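Local coordinates for SCARECROW-LIKE protein 7 (Oryza sativa Japonica Group, PDB 5HYZ), which binds DNA in vitro and is a probable transcription factor in plant development and abiotic stress resistance, here represented by its GRAS domain, at residues N84-Y89 and V271-D276; E267-A272 and V281-W286; Q335-L340 and Y349-L354. One frame throughout, in Å; residues are numbered along the deposited sequence.

Contact 1 (N84-Y89 and V271-D276); sequences NDACPY and VAMTRD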
loop_
_atom_site.group_PDB
_atom_site.type_symbol
_atom_site.label_atom_id
_atom_site.label_comp_id
_atom_site.label_asym_id
_atom_site.label_seq_id
_atom_site.Cartn_x
_atom_site.Cartn_y
_atom_site.Cartn_z
ATOM N N ASN A 84 5.557 -7.745 5.355
ATOM C CA ASN A 84 5.271 -6.850 4.243
ATOM C C ASN A 84 3.958 -6.092 4.352
ATOM O O ASN A 84 3.785 -5.043 3.710
ATOM C CB ASN A 84 5.328 -7.625 2.938
ATOM C CG ASN A 84 6.705 -8.292 2.718
ATOM O OD1 ASN A 84 7.756 -7.803 3.168
ATOM N ND2 ASN A 84 6.688 -9.433 2.038
ATOM N N ASP A 85 3.047 -6.575 5.188
ATOM C CA ASP A 85 1.920 -5.743 5.553
ATOM C C ASP A 85 2.321 -4.633 6.581
ATOM O O ASP A 85 1.770 -3.548 6.598
ATOM C CB ASP A 85 0.783 -6.611 6.101
ATOM C CG ASP A 85 -0.452 -5.794 6.400
ATOM O OD1 ASP A 85 -1.209 -5.490 5.454
ATOM O OD2 ASP A 85 -0.650 -5.427 7.579
ATOM N N ALA A 86 3.315 -4.886 7.413
ATOM C CA ALA A 86 3.653 -3.899 8.435
ATOM C C ALA A 86 4.703 -2.883 8.004
ATOM O O ALA A 86 4.817 -1.800 8.586
ATOM C CB ALA A 86 4.147 -4.627 9.692
ATOM N N CYS A 87 5.523 -3.260 7.033
ATOM C CA CYS A 87 6.719 -2.505 6.698
ATOM C C CYS A 87 6.815 -2.347 5.179
ATOM O O CYS A 87 6.254 -3.156 4.442
ATOM C CB CYS A 87 7.957 -3.237 7.193
ATOM S SG CYS A 87 7.966 -3.500 9.019
ATOM N N PRO A 88 7.537 -1.340 4.719
ATOM C CA PRO A 88 7.629 -1.060 3.278
ATOM C C PRO A 88 8.808 -1.734 2.570
ATOM O O PRO A 88 9.036 -1.442 1.367
ATOM C CB PRO A 88 7.812 0.453 3.240
ATOM C CG PRO A 88 8.588 0.752 4.490
ATOM C CD PRO A 88 8.049 -0.212 5.531
ATOM N N TYR A 89 9.532 -2.614 3.271
ATOM C CA TYR A 89 10.738 -3.245 2.718
ATOM C C TYR A 89 10.544 -3.908 1.358
ATOM O O TYR A 89 11.257 -3.551 0.395
ATOM C CB TYR A 89 11.315 -4.277 3.727
ATOM C CG TYR A 89 11.639 -3.644 5.090
ATOM C CD1 TYR A 89 12.545 -2.607 5.192
ATOM C CD2 TYR A 89 11.025 -4.093 6.256
ATOM C CE1 TYR A 89 12.822 -1.992 6.429
ATOM C CE2 TYR A 89 11.307 -3.498 7.507
ATOM C CZ TYR A 89 12.193 -2.464 7.580
ATOM O OH TYR A 89 12.502 -1.864 8.797
ATOM N N VAL A 271 6.879 0.091 15.960
ATOM C CA VAL A 271 6.024 1.229 15.648
ATOM C C VAL A 271 4.794 0.751 14.871
ATOM O O VAL A 271 3.738 1.397 14.894
ATOM C CB VAL A 271 6.837 2.334 14.875
ATOM C CG1 VAL A 271 5.939 3.416 14.358
ATOM C CG2 VAL A 271 7.883 2.951 15.786
ATOM N N ALA A 272 4.914 -0.396 14.199
ATOM C CA ALA A 272 3.866 -0.863 13.286
ATOM C C ALA A 272 2.805 -1.770 13.911
ATOM O O ALA A 272 1.649 -1.771 13.484
ATOM C CB ALA A 272 4.527 -1.597 12.074
HETATM N N MSE A 273 3.183 -2.561 14.912
HETATM C CA MSE A 273 2.280 -3.569 15.453
HETATM C C MSE A 273 2.165 -3.472 16.976
HETATM O O MSE A 273 3.026 -2.887 17.631
HETATM C CB MSE A 273 2.759 -4.959 15.045
HETATM C CG MSE A 273 2.782 -5.186 13.532
HETATM SE SE MSE A 273 3.759 -6.837 13.100
HETATM C CE MSE A 273 5.399 -6.305 13.909
ATOM N N THR A 274 1.108 -4.041 17.552
ATOM C CA THR A 274 0.942 -4.006 19.014
ATOM C C THR A 274 1.969 -4.904 19.714
ATOM O O THR A 274 2.419 -5.905 19.137
ATOM C CB THR A 274 -0.457 -4.486 19.449
ATOM O OG1 THR A 274 -0.620 -5.844 19.034
ATOM C CG2 THR A 274 -1.548 -3.657 18.798
ATOM N N ARG A 275 2.291 -4.556 20.965
ATOM C CA ARG A 275 3.153 -5.359 21.844
ATOM C C ARG A 275 2.653 -6.791 22.085
ATOM O O ARG A 275 3.442 -7.673 22.389
ATOM C CB ARG A 275 3.316 -4.649 23.193
ATOM C CG ARG A 275 4.114 -3.355 23.165
ATOM C CD ARG A 275 5.606 -3.667 23.083
ATOM N NE ARG A 275 6.398 -2.484 22.751
ATOM C CZ ARG A 275 6.961 -1.663 23.632
ATOM N NH1 ARG A 275 6.836 -1.890 24.931
ATOM N NH2 ARG A 275 7.673 -0.619 23.217
ATOM N N ASP A 276 1.356 -7.041 21.941
ATOM C CA ASP A 276 0.841 -8.389 22.200
ATOM C C ASP A 276 0.526 -9.179 20.922
ATOM O O ASP A 276 0.051 -10.309 20.986
ATOM C CB ASP A 276 -0.406 -8.312 23.091
ATOM C CG ASP A 276 -1.597 -7.685 22.382
ATOM O OD1 ASP A 276 -1.393 -6.715 21.616
ATOM O OD2 ASP A 276 -2.740 -8.171 22.582
#
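Ala86, on the last turn of helix 74-86, and Ala272, late in helix 251-272, bring their backbones close, with the two CA atoms 5.7 Å apart. Two alanines can come this near because each offers a single methyl group, and here both CB bonds point toward the opposing segment. Ala86 CB meets Ala272 CB at 3.9 Å, while Ala272 CB also lies 3.5 Å from the carbonyl oxygen Ala86 O. Met273, a selenomethionine, comes in beside this pair. Its first torsion (chi1 -62°) sets CG anti to the carbonyl carbon and beside the backbone N, which starts the chain toward Ala86; Ala86 CB is 4.1 Å from Met273 SE and equally far from Met273 CG, an approach alongside the chain rather than at its end. No hydrogen bond crosses the contact. In the loop that follows, Thr274 OG1 donates to Asp276 OD1. After Ala86 the backbone leaves helical geometry at Cys87, and Pro88 occupies the N-cap position of helix 89-104. This is the last turn of helix 74-86 packed against the C-terminal part of helix 251-272 near the surface of the GRAS domain, joining the regions assigned by sequence as VHIID and PFYRE through small side chains.

Contact 2 (E267-A272 and V281-W286); sequences ESLDVA and VRVERW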
loop_
_atom_site.group_PDB
_atom_site.type_symbol
_atom_site.label_atom_id
_atom_site.label_comp_id
_atom_site.label_asym_id
_atom_site.label_seq_id
_atom_site.Cartn_x
_atom_site.Cartn_y
_atom_site.Cartn_z
ATOM N N GLU A 267 12.846 -2.287 16.026
ATOM C CA GLU A 267 12.203 -0.996 16.268
ATOM C C GLU A 267 11.119 -0.669 15.215
ATOM O O GLU A 267 10.019 -0.181 15.554
ATOM C CB GLU A 267 13.219 0.114 16.312
ATOM C CG GLU A 267 14.053 0.149 17.571
ATOM C CD GLU A 267 15.151 1.206 17.526
ATOM O OE1 GLU A 267 15.017 2.140 16.682
ATOM O OE2 GLU A 267 16.147 1.114 18.317
ATOM N N SER A 268 11.409 -0.959 13.946
ATOM C CA SER A 268 10.378 -0.710 12.908
ATOM C C SER A 268 9.146 -1.621 13.085
ATOM O O SER A 268 8.026 -1.242 12.756
ATOM C CB SER A 268 10.998 -0.864 11.521
ATOM O OG SER A 268 11.205 -2.210 11.192
ATOM N N LEU A 269 9.329 -2.816 13.631
ATOM C CA LEU A 269 8.147 -3.622 13.948
ATOM C C LEU A 269 7.353 -3.004 15.092
ATOM O O LEU A 269 6.122 -3.108 15.120
ATOM C CB LEU A 269 8.527 -5.060 14.334
ATOM C CG LEU A 269 9.014 -6.008 13.238
ATOM C CD1 LEU A 269 8.994 -7.460 13.734
ATOM C CD2 LEU A 269 8.175 -5.850 11.993
ATOM N N ASP A 270 8.064 -2.410 16.046
ATOM C CA ASP A 270 7.419 -1.868 17.249
ATOM C C ASP A 270 6.491 -0.720 16.937
ATOM O O ASP A 270 5.478 -0.505 17.617
ATOM C CB ASP A 270 8.460 -1.357 18.244
ATOM C CG ASP A 270 7.863 -1.070 19.614
ATOM O OD1 ASP A 270 7.148 -1.945 20.125
ATOM O OD2 ASP A 270 8.097 0.031 20.160
ATOM N N VAL A 271 6.879 0.091 15.960
ATOM C CA VAL A 271 6.024 1.229 15.648
ATOM C C VAL A 271 4.794 0.751 14.871
ATOM O O VAL A 271 3.738 1.397 14.894
ATOM C CB VAL A 271 6.837 2.334 14.875
ATOM C CG1 VAL A 271 5.939 3.416 14.358
ATOM C CG2 VAL A 271 7.883 2.951 15.786
ATOM N N ALA A 272 4.914 -0.396 14.199
ATOM C CA ALA A 272 3.866 -0.863 13.286
ATOM C C ALA A 272 2.805 -1.770 13.911
ATOM O O ALA A 272 1.649 -1.771 13.484
ATOM C CB ALA A 272 4.527 -1.597 12.074
ATOM N N VAL A 281 5.343 -11.681 17.051
ATOM C CA VAL A 281 6.256 -12.638 17.681
ATOM C C VAL A 281 6.691 -13.703 16.709
ATOM O O VAL A 281 7.841 -14.136 16.735
ATOM C CB VAL A 281 5.613 -13.314 18.923
ATOM C CG1 VAL A 281 6.632 -14.187 19.615
ATOM C CG2 VAL A 281 5.157 -12.299 19.844
ATOM N N ARG A 282 5.790 -14.139 15.839
ATOM C CA ARG A 282 6.163 -15.125 14.859
ATOM C C ARG A 282 7.319 -14.564 14.017
ATOM O O ARG A 282 8.285 -15.253 13.757
ATOM C CB ARG A 282 4.981 -15.512 13.947
ATOM C CG ARG A 282 5.314 -16.668 13.000
ATOM C CD ARG A 282 4.122 -17.091 12.129
ATOM N NE ARG A 282 2.967 -17.402 12.969
ATOM C CZ ARG A 282 1.925 -16.593 13.157
ATOM N NH1 ARG A 282 1.880 -15.419 12.539
ATOM N NH2 ARG A 282 0.919 -16.958 13.950
ATOM N N VAL A 283 7.195 -13.314 13.584
ATOM C CA VAL A 283 8.269 -12.749 12.771
ATOM C C VAL A 283 9.581 -12.680 13.557
ATOM O O VAL A 283 10.639 -13.120 13.083
ATOM C CB VAL A 283 7.895 -11.330 12.280
ATOM C CG1 VAL A 283 9.121 -10.648 11.609
ATOM C CG2 VAL A 283 6.719 -11.436 11.307
ATOM N N GLU A 284 9.495 -12.124 14.751
ATOM C CA GLU A 284 10.661 -11.952 15.612
ATOM C C GLU A 284 11.361 -13.283 15.941
ATOM O O GLU A 284 12.587 -13.369 15.948
ATOM C CB GLU A 284 10.249 -11.194 16.873
ATOM C CG GLU A 284 9.935 -9.692 16.579
ATOM C CD GLU A 284 9.201 -9.008 17.695
ATOM O OE1 GLU A 284 8.678 -9.734 18.563
ATOM O OE2 GLU A 284 9.140 -7.759 17.720
ATOM N N ARG A 285 10.601 -14.346 16.149
ATOM C CA ARG A 285 11.192 -15.633 16.519
ATOM C C ARG A 285 11.602 -16.513 15.343
ATOM O O ARG A 285 12.737 -16.993 15.282
ATOM C CB ARG A 285 10.203 -16.384 17.414
ATOM C CG ARG A 285 10.636 -17.783 17.718
ATOM C CD ARG A 285 9.631 -18.475 18.592
ATOM N NE ARG A 285 10.145 -19.800 18.968
ATOM C CZ ARG A 285 9.480 -20.691 19.709
ATOM N NH1 ARG A 285 8.271 -20.400 20.173
ATOM N NH2 ARG A 285 10.028 -21.867 19.993
ATOM N N TRP A 286 10.688 -16.720 14.389
ATOM C CA TRP A 286 10.884 -17.681 13.324
ATOM C C TRP A 286 11.586 -17.113 12.129
ATOM O O TRP A 286 12.156 -17.860 11.343
ATOM C CB TRP A 286 9.524 -18.274 12.900
ATOM C CG TRP A 286 9.005 -19.103 14.005
ATOM C CD1 TRP A 286 7.909 -18.862 14.804
ATOM C CD2 TRP A 286 9.631 -20.279 14.520
ATOM N NE1 TRP A 286 7.798 -19.854 15.750
ATOM C CE2 TRP A 286 8.844 -20.733 15.600
ATOM C CE3 TRP A 286 10.778 -21.008 14.157
ATOM C CZ2 TRP A 286 9.169 -21.891 16.329
ATOM C CZ3 TRP A 286 11.105 -22.160 14.880
ATOM C CH2 TRP A 286 10.297 -22.591 15.953
#
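Leu269 and Glu284 mark the nearest backbone approach of two consecutive helices, 251-272 and 278-296, with their CA atoms 8.9 Å apart; helix 278-296 widens to a pi-type turn at 283-286. At that spacing the gap must be bridged by side chains, and a single leucine does most of the work. Leu269 points its CB toward the other helix, and its CG is set anti to the carbonyl carbon (chi1 -72°), with CD1 as the branch that makes the contact. This one methyl group meets two partners: Val283 CG1 at 3.8 Å, and Glu284 CG at 3.7 Å. The two encounters differ in kind. Leu269 and Val283 cross at a slant, methyl against methyl, whereas Leu269 and Glu284 slide past each other in opposite directions, the leucine lying against the aliphatic part of an extended glutamate. Leu269 CD1 is even 4.0 Å from Glu284 OE2, but the carboxylate's polar partners lie outside the two segments: OE2 forms a salt bridge with Arg280 and OE1 one with Arg42. Arg280 also bridges to Asp270 OD1, which pairs with Arg275 as well, so the like charges of Asp270 OD1 and Glu284 OE2, 6.6 Å apart, lie among arginines that would be expected to ease their repulsion. The buried hydrocarbon contact thus has a charged network at its margin. Helices 74-86 and 39-57 flank the pair: the first contributes Leu83 against Leu269 and Thr82 against Val283, and the second places Tyr46 beside Glu284. Strand 358-363 reaches helix 251-272 through Trp363, which touches Ser268 and Val271.

Contact 3 (Q335-L340 and Y349-L354); sequences QADLLL and YSLVEL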
loop_
_atom_site.group_PDB
_atom_site.type_symbol
_atom_site.label_atom_id
_atom_site.label_comp_id
_atom_site.label_asym_id
_atom_site.label_seq_id
_atom_site.Cartn_x
_atom_site.Cartn_y
_atom_site.Cartn_z
ATOM N N GLN A 335 9.868 7.868 -6.453
ATOM C CA GLN A 335 8.962 6.709 -6.312
ATOM C C GLN A 335 9.026 6.121 -4.901
ATOM O O GLN A 335 8.024 5.705 -4.283
ATOM C CB GLN A 335 9.310 5.633 -7.297
ATOM C CG GLN A 335 8.471 4.422 -7.102
ATOM C CD GLN A 335 8.808 3.388 -8.107
ATOM O OE1 GLN A 335 7.955 3.014 -8.915
ATOM N NE2 GLN A 335 10.078 2.886 -8.068
ATOM N N ALA A 336 10.234 6.103 -4.371
ATOM C CA ALA A 336 10.378 5.629 -2.986
ATOM C C ALA A 336 9.790 6.568 -1.941
ATOM O O ALA A 336 9.183 6.105 -0.985
ATOM C CB ALA A 336 11.885 5.332 -2.699
ATOM N N ASP A 337 9.885 7.897 -2.130
ATOM C CA ASP A 337 9.144 8.829 -1.286
ATOM C C ASP A 337 7.664 8.694 -1.386
ATOM O O ASP A 337 6.949 8.808 -0.408
ATOM C CB ASP A 337 9.534 10.261 -1.636
ATOM C CG ASP A 337 10.554 10.831 -0.675
ATOM O OD1 ASP A 337 10.994 10.107 0.259
ATOM O OD2 ASP A 337 10.926 12.010 -0.843
ATOM N N LEU A 338 7.172 8.403 -2.583
ATOM C CA LEU A 338 5.754 8.220 -2.743
ATOM C C LEU A 338 5.310 7.019 -1.931
ATOM O O LEU A 338 4.278 7.023 -1.255
ATOM C CB LEU A 338 5.412 8.036 -4.228
ATOM C CG LEU A 338 3.971 7.690 -4.542
ATOM C CD1 LEU A 338 2.982 8.700 -3.919
ATOM C CD2 LEU A 338 3.692 7.536 -6.052
ATOM N N LEU A 339 6.103 5.945 -1.975
ATOM C CA LEU A 339 5.705 4.748 -1.266
ATOM C C LEU A 339 5.630 5.044 0.235
ATOM O O LEU A 339 4.781 4.520 0.945
ATOM C CB LEU A 339 6.747 3.632 -1.595
ATOM C CG LEU A 339 6.803 2.640 -0.458
ATOM C CD1 LEU A 339 5.555 1.771 -0.589
ATOM C CD2 LEU A 339 8.098 1.855 -0.515
ATOM N N LEU A 340 6.473 5.952 0.713
ATOM C CA LEU A 340 6.564 6.198 2.144
ATOM C C LEU A 340 5.574 7.278 2.613
ATOM O O LEU A 340 5.528 7.623 3.802
ATOM C CB LEU A 340 8.003 6.628 2.512
ATOM C CG LEU A 340 9.108 5.557 2.348
ATOM C CD1 LEU A 340 10.487 6.145 2.640
ATOM C CD2 LEU A 340 8.810 4.337 3.254
ATOM N N TYR A 349 11.473 5.983 8.568
ATOM C CA TYR A 349 12.047 5.590 7.274
ATOM C C TYR A 349 12.597 6.740 6.493
ATOM O O TYR A 349 12.027 7.849 6.499
ATOM C CB TYR A 349 10.984 4.880 6.427
ATOM C CG TYR A 349 10.552 3.567 7.015
ATOM C CD1 TYR A 349 11.443 2.462 7.112
ATOM C CD2 TYR A 349 9.252 3.402 7.456
ATOM C CE1 TYR A 349 11.016 1.247 7.626
ATOM C CE2 TYR A 349 8.833 2.193 7.974
ATOM C CZ TYR A 349 9.743 1.123 8.084
ATOM O OH TYR A 349 9.286 -0.071 8.610
ATOM N N SER A 350 13.710 6.514 5.817
ATOM C CA SER A 350 14.230 7.500 4.860
ATOM C C SER A 350 15.023 6.790 3.811
ATOM O O SER A 350 15.249 5.593 3.942
ATOM C CB SER A 350 15.150 8.560 5.542
ATOM O OG SER A 350 16.378 7.987 5.942
ATOM N N LEU A 351 15.440 7.512 2.785
ATOM C CA LEU A 351 16.282 6.914 1.733
ATOM C C LEU A 351 17.685 7.397 1.862
ATOM O O LEU A 351 17.924 8.581 2.091
ATOM C CB LEU A 351 15.745 7.269 0.331
ATOM C CG LEU A 351 14.443 6.698 -0.209
ATOM C CD1 LEU A 351 14.335 5.176 0.028
ATOM C CD2 LEU A 351 13.205 7.368 0.307
ATOM N N VAL A 352 18.634 6.499 1.707
ATOM C CA VAL A 352 20.075 6.817 1.789
ATOM C C VAL A 352 20.812 6.323 0.570
ATOM O O VAL A 352 20.634 5.158 0.169
ATOM C CB VAL A 352 20.682 6.170 3.051
ATOM C CG1 VAL A 352 22.203 6.195 3.010
ATOM C CG2 VAL A 352 20.139 6.901 4.297
ATOM N N GLU A 353 21.621 7.176 -0.047
ATOM C CA GLU A 353 22.408 6.719 -1.196
ATOM C C GLU A 353 23.696 6.092 -0.701
ATOM O O GLU A 353 24.346 6.626 0.200
ATOM C CB GLU A 353 22.701 7.903 -2.125
ATOM C CG GLU A 353 21.528 8.840 -2.307
ATOM C CD GLU A 353 20.753 8.527 -3.538
ATOM O OE1 GLU A 353 21.266 7.701 -4.330
ATOM O OE2 GLU A 353 19.633 9.079 -3.715
ATOM N N LEU A 354 24.094 4.954 -1.245
ATOM C CA LEU A 354 25.403 4.382 -0.912
ATOM C C LEU A 354 26.173 4.255 -2.212
ATOM O O LEU A 354 25.598 3.945 -3.264
ATOM C CB LEU A 354 25.289 3.011 -0.209
ATOM C CG LEU A 354 24.413 2.977 1.027
ATOM C CD1 LEU A 354 24.147 1.550 1.461
ATOM C CD2 LEU A 354 25.084 3.738 2.152
#
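Leu340 and Leu351 share the same first torsion, each with CG anti to the carbonyl carbon (chi1 -67° and -70°), and from segment 335-340 and from the strand they reach toward each other tip to tip, Leu340 CD1 standing 3.8 Å from Leu351 CD2. The other branch of Leu351 turns to the helix body, where CD1 lies 3.7 Å from Ala336 CB. Leu351 thus touches residues four apart, Ala336 and Leu340. Leu340 uses its second methyl as well: CD2 is 3.9 Å from Tyr349 CB, the two side chains crossing at about a right angle. The tyrosine ring then leads away from the helix and makes edge-to-face contacts with Trp363 and Tyr343. At the margin, Asp337 OD1 comes within 3.5 Å of Leu351 CD2, a polar atom beside a methyl group, and the same aspartate packs on Leu173 of the second subunit. Helix 332-339 thus lies against strand 349-354, which pairs with strand 358-363, in the part assigned by sequence to the SAW region. No hydrogen bond spans the two segments, so between them the contact rests on apolar burial and the fit of methyl groups.

From the N terminus, the chain first meets contact 1 at 84-89 and closes it at 271-276, across 181 intervening residues that include the parallel strands of the Rossmann-like core. Contact 2 opens at 267-272, before contact 1 has closed, and ends at 281-286, so the two interleave, sharing Val271 and Ala272 on helix 251-272; Tyr89 OH probably bonds to Ser268 OG between them. Contact 3 follows in series, closing a short loop of eight residues within the part assigned by sequence to the SAW region. Its strand nevertheless folds back on the others: the Tyr349 hydroxyl packs against Pro88 and Ser268. Helix bundle and C-terminal strands therefore meet around these residues.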